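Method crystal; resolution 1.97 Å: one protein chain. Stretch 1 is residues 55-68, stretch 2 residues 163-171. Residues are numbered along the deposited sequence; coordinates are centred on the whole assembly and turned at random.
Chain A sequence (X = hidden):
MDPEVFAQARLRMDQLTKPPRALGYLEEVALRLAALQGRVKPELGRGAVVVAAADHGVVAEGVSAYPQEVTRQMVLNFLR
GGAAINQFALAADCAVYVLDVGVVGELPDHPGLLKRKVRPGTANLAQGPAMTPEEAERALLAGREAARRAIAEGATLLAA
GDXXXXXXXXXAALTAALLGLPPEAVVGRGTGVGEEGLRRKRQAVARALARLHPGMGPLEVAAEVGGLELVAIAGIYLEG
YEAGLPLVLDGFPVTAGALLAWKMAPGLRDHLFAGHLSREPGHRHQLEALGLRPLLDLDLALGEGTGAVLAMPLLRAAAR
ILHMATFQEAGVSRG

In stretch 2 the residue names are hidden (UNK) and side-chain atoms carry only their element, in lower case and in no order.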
# COMPACT_ATOMS: atom_id res chain seq x y z
N ASP A 55 23.59 15.91 11.16
CA ASP A 55 24.23 16.45 9.99
C ASP A 55 25.48 15.68 9.62
O ASP A 55 26.00 14.90 10.42
CB ASP A 55 24.52 17.94 10.18
CG ASP A 55 23.31 18.79 9.87
OD1 ASP A 55 22.83 19.53 10.76
OD2 ASP A 55 22.81 18.69 8.73
N HIS A 56 25.95 15.89 8.39
CA HIS A 56 27.10 15.17 7.85
C HIS A 56 28.19 16.08 7.30
O HIS A 56 27.92 16.97 6.49
CB HIS A 56 26.61 14.24 6.74
CG HIS A 56 25.59 13.24 7.19
ND1 HIS A 56 25.89 11.92 7.44
CD2 HIS A 56 24.27 13.38 7.48
CE1 HIS A 56 24.81 11.29 7.86
NE2 HIS A 56 23.81 12.16 7.89
N GLY A 57 29.43 15.85 7.72
CA GLY A 57 30.54 16.65 7.23
C GLY A 57 30.80 16.41 5.76
O GLY A 57 31.40 17.25 5.08
N VAL A 58 30.35 15.27 5.24
CA VAL A 58 30.57 14.93 3.84
C VAL A 58 29.86 15.88 2.87
O VAL A 58 30.12 15.83 1.66
CB VAL A 58 30.17 13.45 3.55
CG1 VAL A 58 28.66 13.31 3.46
CG2 VAL A 58 30.85 12.96 2.27
N VAL A 59 29.00 16.75 3.37
CA VAL A 59 28.32 17.70 2.50
C VAL A 59 29.36 18.60 1.84
O VAL A 59 29.10 19.22 0.81
CB VAL A 59 27.32 18.60 3.25
CG1 VAL A 59 26.16 17.77 3.78
CG2 VAL A 59 28.03 19.34 4.38
N ALA A 60 30.55 18.67 2.44
CA ALA A 60 31.62 19.50 1.91
C ALA A 60 32.14 18.95 0.58
O ALA A 60 32.85 19.65 -0.15
CB ALA A 60 32.76 19.60 2.92
N GLU A 61 31.78 17.71 0.27
CA GLU A 61 32.20 17.07 -0.98
C GLU A 61 31.23 17.35 -2.13
O GLU A 61 31.38 16.80 -3.22
CB GLU A 61 32.33 15.56 -0.79
CG GLU A 61 33.37 15.12 0.23
CD GLU A 61 34.77 15.58 -0.12
OE1 GLU A 61 35.14 15.50 -1.31
OE2 GLU A 61 35.51 16.01 0.79
N GLY A 62 30.24 18.20 -1.87
CA GLY A 62 29.27 18.54 -2.90
C GLY A 62 28.43 17.35 -3.34
O GLY A 62 28.23 17.13 -4.54
N VAL A 63 27.92 16.60 -2.37
CA VAL A 63 27.12 15.42 -2.67
C VAL A 63 25.62 15.67 -2.57
O VAL A 63 24.82 14.75 -2.76
CB VAL A 63 27.49 14.25 -1.74
CG1 VAL A 63 28.96 13.90 -1.92
CG2 VAL A 63 27.20 14.61 -0.29
N SER A 64 25.23 16.91 -2.26
CA SER A 64 23.83 17.27 -2.13
C SER A 64 23.54 18.66 -2.68
O SER A 64 24.35 19.58 -2.52
CB SER A 64 23.40 17.20 -0.67
OG SER A 64 22.05 17.60 -0.52
N ALA A 65 22.37 18.82 -3.30
CA ALA A 65 21.96 20.10 -3.86
C ALA A 65 21.41 21.01 -2.77
O ALA A 65 21.30 22.23 -2.95
CB ALA A 65 20.90 19.89 -4.94
N TYR A 66 21.06 20.42 -1.63
CA TYR A 66 20.51 21.18 -0.51
C TYR A 66 21.57 21.57 0.51
O TYR A 66 22.47 20.79 0.82
CB TYR A 66 19.43 20.36 0.18
CG TYR A 66 18.20 20.13 -0.66
CD1 TYR A 66 17.26 21.15 -0.84
CD2 TYR A 66 17.98 18.91 -1.29
CE1 TYR A 66 16.12 20.95 -1.63
CE2 TYR A 66 16.85 18.70 -2.08
CZ TYR A 66 15.93 19.72 -2.25
OH TYR A 66 14.81 19.52 -3.03
N PRO A 67 21.47 22.79 1.06
CA PRO A 67 22.43 23.27 2.06
C PRO A 67 22.21 22.52 3.38
O PRO A 67 21.09 22.12 3.69
CB PRO A 67 22.11 24.75 2.17
CG PRO A 67 20.63 24.79 1.91
CD PRO A 67 20.49 23.85 0.73
N GLN A 68 23.28 22.35 4.14
CA GLN A 68 23.24 21.63 5.41
C GLN A 68 22.16 22.10 6.37
O GLN A 68 21.59 21.29 7.11
CB GLN A 68 24.61 21.74 6.09
CG GLN A 68 24.74 20.90 7.34
CD GLN A 68 26.19 20.69 7.73
OE1 GLN A 68 26.87 21.61 8.15
NE2 GLN A 68 26.66 19.46 7.58
N UNK A 163 16.69 11.90 8.78
CA UNK A 163 16.71 13.27 8.30
C UNK A 163 18.14 13.75 8.47
O UNK A 163 18.65 13.86 9.58
c UNK A 163 15.76 14.17 9.09
c UNK A 163 15.68 15.62 8.55
s UNK A 163 15.15 15.76 6.80
c UNK A 163 16.52 16.69 6.07
N UNK A 164 18.80 13.99 7.34
CA UNK A 164 20.17 14.44 7.39
C UNK A 164 20.69 14.69 5.99
O UNK A 164 20.84 13.76 5.21
N UNK A 165 20.94 15.96 5.66
CA UNK A 165 21.46 16.30 4.34
C UNK A 165 22.79 15.60 4.14
O UNK A 165 23.68 15.68 4.99
c UNK A 165 20.29 18.54 4.31
c UNK A 165 22.31 18.17 2.87
c UNK A 165 21.65 17.84 4.20
c UNK A 165 19.26 18.05 3.31
N UNK A 166 22.91 14.88 3.03
CA UNK A 166 24.13 14.15 2.73
C UNK A 166 24.16 12.75 3.32
O UNK A 166 25.15 12.04 3.16
N UNK A 167 23.08 12.32 3.96
CA UNK A 167 23.12 10.99 4.56
C UNK A 167 23.04 9.80 3.60
O UNK A 167 23.30 8.67 4.00
o UNK A 167 20.39 10.73 3.98
c UNK A 167 20.66 10.70 5.18
n UNK A 167 19.74 10.49 6.11
c UNK A 167 22.07 10.88 5.68
N UNK A 168 22.71 10.04 2.33
CA UNK A 168 22.67 8.92 1.39
C UNK A 168 24.10 8.51 1.07
O UNK A 168 24.36 7.37 0.68
o UNK A 168 22.62 10.28 -0.63
c UNK A 168 21.90 9.28 0.09
c UNK A 168 20.51 9.79 0.42
N UNK A 169 25.05 9.43 1.23
CA UNK A 169 26.44 9.11 0.98
C UNK A 169 26.95 8.29 2.16
O UNK A 169 27.62 7.27 1.98
o UNK A 169 26.86 11.07 -0.38
c UNK A 169 27.30 10.38 0.79
c UNK A 169 28.77 10.02 0.62
N UNK A 170 26.62 8.73 3.37
CA UNK A 170 27.03 8.01 4.58
C UNK A 170 26.36 6.63 4.57
O UNK A 170 26.97 5.64 4.98
c UNK A 170 26.62 8.78 5.83
N UNK A 171 25.11 6.57 4.11
CA UNK A 171 24.38 5.30 4.06
C UNK A 171 25.05 4.36 3.04
O UNK A 171 25.13 3.15 3.27
c UNK A 171 22.93 5.54 3.68
O HOH W 1 24.42 17.70 6.84
O HOH W 2 24.57 12.38 -0.37

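Position 163 carries an unbranched side chain of two carbons, a sulfur and a terminal carbon. It makes no contact with stretch 1. A thioether in a straight chain is methionine: Met-163.

Position 164 has no side-chain atoms. Its carbonyl carbon lies 4.1 Å from His-56 CD2, and an ideal CB would sit 3.0 Å from His-56 NE2, a tight fit. This is Gly-164.

Position 165 has four carbons, forked at the first, with one arm two carbons long, and these carbons reach Val-59, Ser-64 and Tyr-66: isoleucine. Ile-165 points toward stretch 1 and is the residue most covered by it. Ile-165 CG2 is 3.3 Å from Tyr-66 O, 3.4 Å from Ser-64 OG and 4.0 Å from Val-59 CG1, while Ile-165 CD1 packs 3.9 Å from Tyr-66 CB. The loop holds its own shape nearby, with Tyr-66 N donating to Ser-64 OG at 3.2 Å.

Position 166 again has no side-chain atoms, and two constraints agree on glycine. With phi 88° and psi 3°, a CB would jam against the preceding carbonyl oxygen; it would also clash with Val-59 CG1 at 3.0 Å. Gly-166 occupies the N-cap position, right before the helix.

Position 167 shows two carbons, the second bearing one oxygen and one nitrogen, a carboxamide. Its CB is 3.1 Å from His-56 NE2, but the end of the side chain leads away. This is Asn-167, whose N closes a type II turn by donating to Gly-164 O at 2.9 Å.

Position 168 has one carbon carrying an oxygen and a carbon, and makes no direct contact with stretch 1: threonine, Thr-168.

Position 169 repeats that pattern, points toward stretch 1 and touches Val-63 and Val-58: threonine. Thr-169 OG1 lies 3.5 Å from Val-63 CB, and Thr-169 CG2 4.0 Å from Val-58 CG2. Water 2 bonds both threonine OG1 atoms, at 2.6 Å from Thr-169 OG1 and 2.9 Å from Thr-168 OG1, and donates weakly to Val-63 O at 3.4 Å.

Position 170 has a single carbon, 3.6 Å from His-56 ND1: Ala-170.

Position 171 also has one carbon, but beyond reach of stretch 1: Ala-171.

The contact works by shape, since no direct hydrogen bond crosses it. Ile-165 fills a pocket lined by Val-59, Ser-64 and Tyr-66, and bare glycine backbone admits the valines. One face of the His-56 ring lies against Asn-167 CA and Gly-166 C. Water supplies the polar link: water 1 donates to Ile-165 O and Asp-55 OD2 and accepts from His-56 N and Gln-68 NE2, tying both ends of stretch 1 to the turn.

Stretch 2 163-171: MGIGNTTAA
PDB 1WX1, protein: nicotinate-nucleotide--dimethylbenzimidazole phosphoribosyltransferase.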